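Armadillo repeat protein arm00016 (Synthetic construct, PDB 4D4E) is a computationally designed armadillo repeat scaffold of stacked helices, intended for modular recognition of peptides and probably binding them along its concave surface. Local coordinates at residues E45-L50 and A79-G84; E87-L92 and N128-K133; S31-L36 and K72-A77. One frame throughout, in Å; residues are numbered along the deposited sequence.

How the contacts relate
The three contacts are built from neighbouring helices in the N-terminal half of the armadillo stack. Contacts 1 and 3 both use helix 68-81: contact 3 its middle, against helix 26-40, and contact 1 its last part with the turn from Ile81 to Gly84, against helix 44-52. Their centres lie about 12 Å apart, and they touch where Leu50 CD1 packs 4.0 Å from Leu36 O. Contact 2 carries the row on, from helix 86-94 to helix 128-136. Its centre is about 13 Å from that of contact 1, and a probable hydrogen bond joins Gln48 OE1 to Gln88 NE2 at 2.8 Å. Contacts 2 and 3 do not touch, their nearest atoms being about 7 Å apart.

Contact 1: E45-L50 and A79-G84; sequences EQIQKL and ANIAAG
Ile47 reaches from helix 44-52 onto the segment 79-84, where Ile81 and the type I turn Ile81 to Gly84 receive it; the CA atoms of Ile47 and Ile81 are 6.0 Å apart. Its two branches do different work. CG2, set anti to the backbone N, meets Ile81 CG2 at 4.0 Å, methyl against methyl, as the two side chains cross obliquely. The other branch, CG1 anti to the carbonyl carbon (chi1 -68°), continues through an extended chi2 of 158° and lays CD1 on the backbone, 3.6 Å from Asn80 O and 4.3 Å from Gly84 CA. Asn80 O also accepts the backbone N-H of Ala83, at an N to O distance of 3.2 Å, so the methyl packs beside an oxygen already bonded, one residue before the Ile81-Gly84 turn. A CB on Gly84 would point toward Ile47 and lie too close to Ile81 O. Around this pair, Gln88 touches Ile47, while Leu56, Leu59 and Leu92 touch Ile81. No hydrogen bond links 45-50 with 79-84: the join is made by apolar contact, with one isoleucine covering both a side chain and the backbone around Asn80 and Gly84.

Contact 2: E87-L92 and N128-K133; sequences EQIQKL and NEQIQK
Gln90 and Gln130 mark the closest backbone approach, their CA atoms 7.3 Å apart across two helical segments. Gln130 spans the gap: with CG anti to the carbonyl carbon (chi1 -56°) and chi2 extended at 167°, its amide is carried across toward helix 86-94. There the branched side chain of Ile89 sets CG2 over a face of the Gln130 amide, 3.6 Å from Gln130 CD and 3.7 Å from Gln130 OE1, the two side chains crossing at a slant. The aliphatic part of Gln90 comes up beyond the NE2 end of that amide, with Gln90 CG 3.2 Å from Gln130 NE2. The chain of Gln90 is bent at chi2, and the orientation of its own amide is uncertain.

The polar ends of Gln130 are nevertheless well accounted for. NE2 donates to the backbone O of Asn86, just before segment 87-92, and OE1 accepts from the backbone N of Asn127, just before segment 128-133. Each end of the buried amide thus has a backbone partner, one on each side of the contact, which fixes its rotation, while Ile93 also touches the side chain. With alanine in place of Gln130 both amide bonds go, which is likely to leave Asn86 O without this donor and to open a gap beside the CG2 methyl of Ile89. Gln88 repeats the scheme one step earlier in the chain, bonding to Asn44 O and Asn85 N. This recurrence, a glutamine near the start of one helix tied to the start of the preceding equivalent helix, follows the modular repetition of the designed armadillo solenoid.

Contact 3: S31-L36 and K72-A77; sequences SALRKL and KNAVAA
Leu33 supplies most of the contact, directing its two methyls onto the backbone and CB atoms of helix 68-81. CD1 makes the shorter contacts: it lies 3.7 Å from Asn73 CB and equally near Ala74 N, and its approach to Ala74 CB is looser, at 4.4 Å. CD2 turns to the neighbouring backbone, 3.9 Å from Ala74 CA. Asn73 therefore takes part through its CB. One turn further on, Leu36 makes a smaller second contact, its CD2 3.9 Å from Ala77 CB. The CB of Leu36 does not point straight at the partner helix; CG anti to the backbone N (chi1 -176°) swings the CD2 methyl over to Ala77.

These points recur at the same spacing on both helices, Leu33 nearest Ala74 and Leu36 nearest Ala77. The axes of the short segments run nearly in the same direction, inclined by 22° and 10.0 Å apart at closest. Across this interval the longer side chains come from Leu33 and Leu36, and are met by the CB atoms of Asn73 and Ala77 and by the backbone at Ala74. No hydrogen bond crosses the contact.

Further out, Leu59 of helix 56-61 touches both Leu33 and Leu36, backing the two leucines that make the join. Leu36 also rests on Met17 of helix 14-20 and on Leu21, while Leu62 lies against Ala74. Lys72 and Val75 contact helix 110-124, so helix 68-81 lies between helix 26-40 and helix 110-124 in a row of stacked helices.

Contact 1: E45-L50 and A79-G84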
loop_
_atom_site.group_PDB
_atom_site.type_symbol
_atom_site.label_atom_id
_atom_site.label_comp_id
_atom_site.label_asym_id
_atom_site.label_seq_id
_atom_site.Cartn_x
_atom_site.Cartn_y
_atom_site.Cartn_z
ATOM N N GLU A 45 17.277 -11.412 2.658
ATOM C CA GLU A 45 18.625 -11.454 3.172
ATOM C C GLU A 45 19.313 -10.106 3.044
ATOM O O GLU A 45 19.878 -9.588 4.024
ATOM C CB GLU A 45 19.416 -12.556 2.491
ATOM C CG GLU A 45 19.072 -13.919 3.070
ATOM C CD GLU A 45 19.597 -15.054 2.224
ATOM O OE1 GLU A 45 20.800 -15.037 1.875
ATOM O OE2 GLU A 45 18.805 -15.968 1.911
ATOM N N GLN A 46 19.244 -9.547 1.841
ATOM C CA GLN A 46 19.746 -8.210 1.543
ATOM C C GLN A 46 19.076 -7.147 2.431
ATOM O O GLN A 46 19.753 -6.260 2.966
ATOM C CB GLN A 46 19.516 -7.870 0.062
ATOM C CG GLN A 46 20.330 -8.704 -0.931
ATOM C CD GLN A 46 21.806 -8.386 -0.908
ATOM O OE1 GLN A 46 22.291 -7.573 -1.709
ATOM N NE2 GLN A 46 22.543 -9.029 -0.005
ATOM N N ILE A 47 17.763 -7.233 2.585
ATOM C CA ILE A 47 17.060 -6.312 3.457
ATOM C C ILE A 47 17.582 -6.434 4.883
ATOM O O ILE A 47 17.703 -5.445 5.620
ATOM C CB ILE A 47 15.525 -6.535 3.368
ATOM C CG1 ILE A 47 15.043 -6.104 1.993
ATOM C CG2 ILE A 47 14.787 -5.789 4.477
ATOM C CD1 ILE A 47 13.715 -6.728 1.566
ATOM N N GLN A 48 17.938 -7.654 5.265
ATOM C CA GLN A 48 18.363 -7.894 6.636
ATOM C C GLN A 48 19.696 -7.232 6.913
ATOM O O GLN A 48 19.903 -6.644 7.999
ATOM C CB GLN A 48 18.401 -9.413 6.946
ATOM C CG GLN A 48 18.501 -9.689 8.416
ATOM C CD GLN A 48 17.436 -8.953 9.198
ATOM O OE1 GLN A 48 16.301 -8.811 8.727
ATOM N NE2 GLN A 48 17.783 -8.502 10.412
ATOM N N LYS A 49 20.603 -7.293 5.948
ATOM C CA LYS A 49 21.860 -6.578 6.062
ATOM C C LYS A 49 21.638 -5.067 6.287
ATOM O O LYS A 49 22.311 -4.410 7.105
ATOM C CB LYS A 49 22.647 -6.774 4.786
ATOM C CG LYS A 49 22.740 -8.251 4.394
ATOM C CD LYS A 49 23.746 -8.500 3.276
ATOM C CE LYS A 49 25.134 -8.644 3.874
ATOM N NZ LYS A 49 26.199 -9.051 2.903
ATOM N N LEU A 50 20.675 -4.522 5.559
ATOM C CA LEU A 50 20.368 -3.098 5.641
ATOM C C LEU A 50 19.844 -2.712 7.003
ATOM O O LEU A 50 20.218 -1.646 7.539
ATOM C CB LEU A 50 19.303 -2.730 4.612
ATOM C CG LEU A 50 19.790 -2.665 3.161
ATOM C CD1 LEU A 50 18.607 -2.396 2.245
ATOM C CD2 LEU A 50 20.890 -1.610 3.010
ATOM N N ALA A 79 9.549 1.165 0.281
ATOM C CA ALA A 79 8.586 0.216 -0.256
ATOM C C ALA A 79 9.204 -1.188 -0.432
ATOM O O ALA A 79 8.519 -2.214 -0.240
ATOM C CB ALA A 79 7.951 0.714 -1.582
ATOM N N ASN A 80 10.471 -1.226 -0.835
ATOM C CA ASN A 80 11.147 -2.480 -1.091
ATOM C C ASN A 80 11.486 -3.223 0.204
ATOM O O ASN A 80 11.337 -4.444 0.248
ATOM C CB ASN A 80 12.385 -2.267 -1.945
ATOM C CG ASN A 80 12.127 -2.420 -3.438
ATOM O OD1 ASN A 80 11.238 -3.144 -3.853
ATOM N ND2 ASN A 80 12.974 -1.793 -4.249
ATOM N N ILE A 81 11.897 -2.490 1.252
ATOM C CA ILE A 81 12.109 -3.079 2.611
ATOM C C ILE A 81 10.802 -3.710 3.146
ATOM O O ILE A 81 10.809 -4.825 3.666
ATOM C CB ILE A 81 12.742 -2.022 3.598
ATOM C CG1 ILE A 81 14.155 -1.686 3.111
ATOM C CG2 ILE A 81 12.728 -2.467 5.058
ATOM C CD1 ILE A 81 14.627 -0.322 3.552
ATOM N N ALA A 82 9.693 -3.007 2.940
ATOM C CA ALA A 82 8.387 -3.419 3.408
ATOM C C ALA A 82 7.809 -4.630 2.672
ATOM O O ALA A 82 6.810 -5.180 3.135
ATOM C CB ALA A 82 7.422 -2.268 3.321
ATOM N N ALA A 83 8.431 -5.031 1.552
ATOM C CA ALA A 83 8.082 -6.304 0.845
ATOM C C ALA A 83 8.809 -7.480 1.517
ATOM O O ALA A 83 8.836 -8.579 0.977
ATOM C CB ALA A 83 8.491 -6.204 -0.642
ATOM N N GLY A 84 9.445 -7.238 2.677
ATOM C CA GLY A 84 10.188 -8.285 3.381
ATOM C C GLY A 84 9.260 -9.009 4.294
ATOM O O GLY A 84 8.038 -8.848 4.225
#

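Contact 2: E87-L92 and N128-K133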
loop_
_atom_site.group_PDB
_atom_site.type_symbol
_atom_site.label_atom_id
_atom_site.label_comp_id
_atom_site.label_asym_id
_atom_site.label_seq_id
_atom_site.Cartn_x
_atom_site.Cartn_y
_atom_site.Cartn_z
ATOM N N GLU A 87 8.848 -9.589 10.407
ATOM C CA GLU A 87 9.897 -9.015 11.267
ATOM C C GLU A 87 10.500 -7.695 10.703
ATOM O O GLU A 87 10.757 -6.718 11.451
ATOM C CB GLU A 87 11.014 -10.029 11.496
ATOM C CG GLU A 87 10.610 -11.201 12.365
ATOM C CD GLU A 87 11.676 -11.609 13.379
ATOM O OE1 GLU A 87 12.837 -11.117 13.278
ATOM O OE2 GLU A 87 11.346 -12.405 14.305
ATOM N N GLN A 88 10.652 -7.647 9.389
ATOM C CA GLN A 88 11.258 -6.491 8.731
ATOM C C GLN A 88 10.254 -5.398 8.544
ATOM O O GLN A 88 10.627 -4.248 8.683
ATOM C CB GLN A 88 11.919 -6.883 7.425
ATOM C CG GLN A 88 12.912 -7.995 7.705
ATOM C CD GLN A 88 13.398 -8.682 6.458
ATOM O OE1 GLN A 88 12.623 -8.984 5.520
ATOM N NE2 GLN A 88 14.685 -8.945 6.432
ATOM N N ILE A 89 8.985 -5.732 8.277
ATOM C CA ILE A 89 7.978 -4.702 8.317
ATOM C C ILE A 89 7.929 -4.106 9.750
ATOM O O ILE A 89 7.805 -2.895 9.940
ATOM C CB ILE A 89 6.613 -5.234 7.929
ATOM C CG1 ILE A 89 6.599 -5.634 6.433
ATOM C CG2 ILE A 89 5.546 -4.210 8.301
ATOM C CD1 ILE A 89 5.322 -6.327 5.975
ATOM N N GLN A 90 8.025 -4.963 10.758
ATOM C CA GLN A 90 8.060 -4.502 12.125
ATOM C C GLN A 90 9.148 -3.453 12.441
ATOM O O GLN A 90 8.941 -2.472 13.146
ATOM C CB GLN A 90 8.245 -5.715 13.030
ATOM C CG GLN A 90 6.954 -6.081 13.722
ATOM C CD GLN A 90 6.294 -4.863 14.320
ATOM O OE1 GLN A 90 6.923 -4.137 15.093
ATOM N NE2 GLN A 90 5.039 -4.621 13.952
ATOM N N LYS A 91 10.337 -3.755 12.002
ATOM C CA LYS A 91 11.441 -2.809 12.053
ATOM C C LYS A 91 11.154 -1.469 11.414
ATOM O O LYS A 91 11.559 -0.495 11.964
ATOM C CB LYS A 91 12.688 -3.426 11.439
ATOM C CG LYS A 91 13.267 -4.581 12.288
ATOM C CD LYS A 91 13.876 -4.062 13.574
ATOM C CE LYS A 91 13.255 -4.788 14.749
ATOM N NZ LYS A 91 14.102 -5.912 15.158
ATOM N N LEU A 92 10.475 -1.409 10.260
ATOM C CA LEU A 92 10.060 -0.114 9.680
ATOM C C LEU A 92 9.109 0.670 10.545
ATOM O O LEU A 92 9.219 1.902 10.655
ATOM C CB LEU A 92 9.344 -0.289 8.318
ATOM C CG LEU A 92 10.240 -0.386 7.121
ATOM C CD1 LEU A 92 9.368 -0.903 5.957
ATOM C CD2 LEU A 92 10.930 0.946 6.754
ATOM N N ASN A 128 -1.976 -8.541 11.104
ATOM C CA ASN A 128 -3.077 -7.712 11.619
ATOM C C ASN A 128 -2.638 -6.559 12.508
ATOM O O ASN A 128 -3.274 -5.484 12.504
ATOM C CB ASN A 128 -4.201 -8.581 12.257
ATOM C CG ASN A 128 -4.945 -9.384 11.191
ATOM O OD1 ASN A 128 -4.707 -9.120 10.003
ATOM N ND2 ASN A 128 -5.868 -10.303 11.576
ATOM N N GLU A 129 -1.520 -6.746 13.221
ATOM C CA GLU A 129 -1.015 -5.707 14.080
ATOM C C GLU A 129 -0.316 -4.616 13.261
ATOM O O GLU A 129 -0.307 -3.439 13.634
ATOM C CB GLU A 129 -0.173 -6.302 15.194
ATOM C CG GLU A 129 -1.057 -7.085 16.196
ATOM C CD GLU A 129 -2.397 -6.386 16.585
ATOM O OE1 GLU A 129 -2.400 -5.394 17.363
ATOM O OE2 GLU A 129 -3.482 -6.859 16.141
ATOM N N GLN A 130 0.208 -4.999 12.109
ATOM C CA GLN A 130 0.813 -4.018 11.197
ATOM C C GLN A 130 -0.262 -3.246 10.433
ATOM O O GLN A 130 -0.192 -2.033 10.332
ATOM C CB GLN A 130 1.869 -4.727 10.358
ATOM C CG GLN A 130 2.876 -5.385 11.320
ATOM C CD GLN A 130 3.790 -6.360 10.629
ATOM O OE1 GLN A 130 3.443 -6.908 9.587
ATOM N NE2 GLN A 130 5.015 -6.522 11.157
ATOM N N ILE A 131 -1.306 -3.930 9.936
ATOM C CA ILE A 131 -2.511 -3.228 9.461
ATOM C C ILE A 131 -3.040 -2.181 10.497
ATOM O O ILE A 131 -3.445 -1.030 10.149
ATOM C CB ILE A 131 -3.636 -4.217 9.126
ATOM C CG1 ILE A 131 -3.243 -5.077 7.875
ATOM C CG2 ILE A 131 -4.982 -3.453 8.946
ATOM C CD1 ILE A 131 -4.078 -6.321 7.606
ATOM N N GLN A 132 -3.135 -2.622 11.745
ATOM C CA GLN A 132 -3.611 -1.780 12.847
ATOM C C GLN A 132 -2.808 -0.490 13.023
ATOM O O GLN A 132 -3.418 0.553 13.212
ATOM C CB GLN A 132 -3.571 -2.568 14.165
ATOM C CG GLN A 132 -4.264 -1.874 15.324
ATOM C CD GLN A 132 -5.710 -1.506 14.986
ATOM O OE1 GLN A 132 -6.409 -2.214 14.213
ATOM N NE2 GLN A 132 -6.162 -0.388 15.534
ATOM N N LYS A 133 -1.463 -0.606 13.021
ATOM C CA LYS A 133 -0.556 0.530 13.118
ATOM C C LYS A 133 -0.785 1.501 11.972
ATOM O O LYS A 133 -0.803 2.704 12.174
ATOM C CB LYS A 133 0.920 0.079 13.167
ATOM C CG LYS A 133 1.342 -0.450 14.519
ATOM C CD LYS A 133 0.958 0.506 15.634
ATOM C CE LYS A 133 1.194 -0.146 16.978
ATOM N NZ LYS A 133 2.557 -0.743 16.962
#

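Contact 3: S31-L36 and K72-A77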
loop_
_atom_site.group_PDB
_atom_site.type_symbol
_atom_site.label_atom_id
_atom_site.label_comp_id
_atom_site.label_asym_id
_atom_site.label_seq_id
_atom_site.Cartn_x
_atom_site.Cartn_y
_atom_site.Cartn_z
ATOM N N SER A 31 24.090 8.906 -4.650
ATOM C CA SER A 31 24.852 7.688 -4.854
ATOM C C SER A 31 24.569 6.639 -3.759
ATOM O O SER A 31 24.301 5.459 -4.057
ATOM C CB SER A 31 26.335 8.027 -4.857
ATOM O OG SER A 31 27.002 7.208 -5.773
ATOM N N ALA A 32 24.626 7.082 -2.498
ATOM C CA ALA A 32 24.334 6.173 -1.393
ATOM C C ALA A 32 22.920 5.633 -1.492
ATOM O O ALA A 32 22.716 4.405 -1.491
ATOM C CB ALA A 32 24.637 6.829 -0.044
ATOM N N LEU A 33 21.923 6.512 -1.626
ATOM C CA LEU A 33 20.561 6.033 -1.836
ATOM C C LEU A 33 20.444 5.101 -3.029
ATOM O O LEU A 33 19.698 4.161 -2.942
ATOM C CB LEU A 33 19.549 7.137 -2.011
ATOM C CG LEU A 33 18.465 7.421 -1.018
ATOM C CD1 LEU A 33 17.548 8.411 -1.693
ATOM C CD2 LEU A 33 17.701 6.173 -0.570
ATOM N N ARG A 34 21.169 5.390 -4.120
ATOM C CA ARG A 34 21.320 4.473 -5.256
ATOM C C ARG A 34 21.594 3.052 -4.807
ATOM O O ARG A 34 20.784 2.161 -5.030
ATOM C CB ARG A 34 22.514 4.864 -6.127
ATOM C CG ARG A 34 22.298 5.928 -7.164
ATOM C CD ARG A 34 21.960 5.363 -8.544
ATOM N NE ARG A 34 21.535 6.456 -9.434
ATOM C CZ ARG A 34 20.301 6.964 -9.483
ATOM N NH1 ARG A 34 19.322 6.477 -8.725
ATOM N NH2 ARG A 34 20.038 7.958 -10.309
ATOM N N LYS A 35 22.766 2.848 -4.214
ATOM C CA LYS A 35 23.235 1.515 -3.891
ATOM C C LYS A 35 22.270 0.830 -2.922
ATOM O O LYS A 35 21.842 -0.324 -3.130
ATOM C CB LYS A 35 24.659 1.572 -3.324
ATOM C CG LYS A 35 25.718 1.941 -4.374
ATOM C CD LYS A 35 26.873 2.737 -3.752
ATOM C CE LYS A 35 27.638 3.576 -4.775
ATOM N NZ LYS A 35 26.744 4.343 -5.700
ATOM N N LEU A 36 21.902 1.558 -1.867
ATOM C CA LEU A 36 20.957 1.043 -0.896
ATOM C C LEU A 36 19.650 0.597 -1.589
ATOM O O LEU A 36 19.044 -0.450 -1.246
ATOM C CB LEU A 36 20.693 2.160 0.101
ATOM C CG LEU A 36 19.832 1.966 1.311
ATOM C CD1 LEU A 36 20.198 3.068 2.323
ATOM C CD2 LEU A 36 18.374 2.015 0.864
ATOM N N LYS A 72 11.347 10.697 -3.218
ATOM C CA LYS A 72 10.787 9.653 -4.078
ATOM C C LYS A 72 11.663 8.391 -3.975
ATOM O O LYS A 72 11.142 7.311 -3.814
ATOM C CB LYS A 72 10.697 10.136 -5.526
ATOM C CG LYS A 72 10.032 9.129 -6.487
ATOM C CD LYS A 72 10.468 9.382 -7.924
ATOM C CE LYS A 72 11.776 8.689 -8.186
ATOM N NZ LYS A 72 12.277 9.017 -9.565
ATOM N N ASN A 73 12.969 8.545 -4.087
ATOM C CA ASN A 73 13.853 7.400 -4.067
ATOM C C ASN A 73 13.946 6.786 -2.657
ATOM O O ASN A 73 14.093 5.584 -2.539
ATOM C CB ASN A 73 15.268 7.773 -4.548
ATOM C CG ASN A 73 15.358 8.038 -6.068
ATOM O OD1 ASN A 73 14.948 7.201 -6.862
ATOM N ND2 ASN A 73 15.960 9.158 -6.469
ATOM N N ALA A 74 13.907 7.604 -1.599
ATOM C CA ALA A 74 13.898 7.060 -0.201
ATOM C C ALA A 74 12.619 6.210 0.042
ATOM O O ALA A 74 12.694 5.127 0.608
ATOM C CB ALA A 74 14.004 8.166 0.827
ATOM N N VAL A 75 11.472 6.728 -0.405
ATOM C CA VAL A 75 10.179 6.027 -0.292
ATOM C C VAL A 75 10.204 4.700 -1.109
ATOM O O VAL A 75 9.662 3.712 -0.637
ATOM C CB VAL A 75 8.982 6.905 -0.741
ATOM C CG1 VAL A 75 7.709 6.106 -0.690
ATOM C CG2 VAL A 75 8.755 8.063 0.198
ATOM N N ALA A 76 10.832 4.695 -2.306
ATOM C CA ALA A 76 10.888 3.502 -3.164
ATOM C C ALA A 76 11.623 2.436 -2.393
ATOM O O ALA A 76 11.237 1.269 -2.358
ATOM C CB ALA A 76 11.570 3.760 -4.553
ATOM N N ALA A 77 12.703 2.862 -1.777
ATOM C CA ALA A 77 13.575 1.950 -1.022
ATOM C C ALA A 77 12.784 1.319 0.171
ATOM O O ALA A 77 12.809 0.086 0.333
ATOM C CB ALA A 77 14.810 2.709 -0.561
#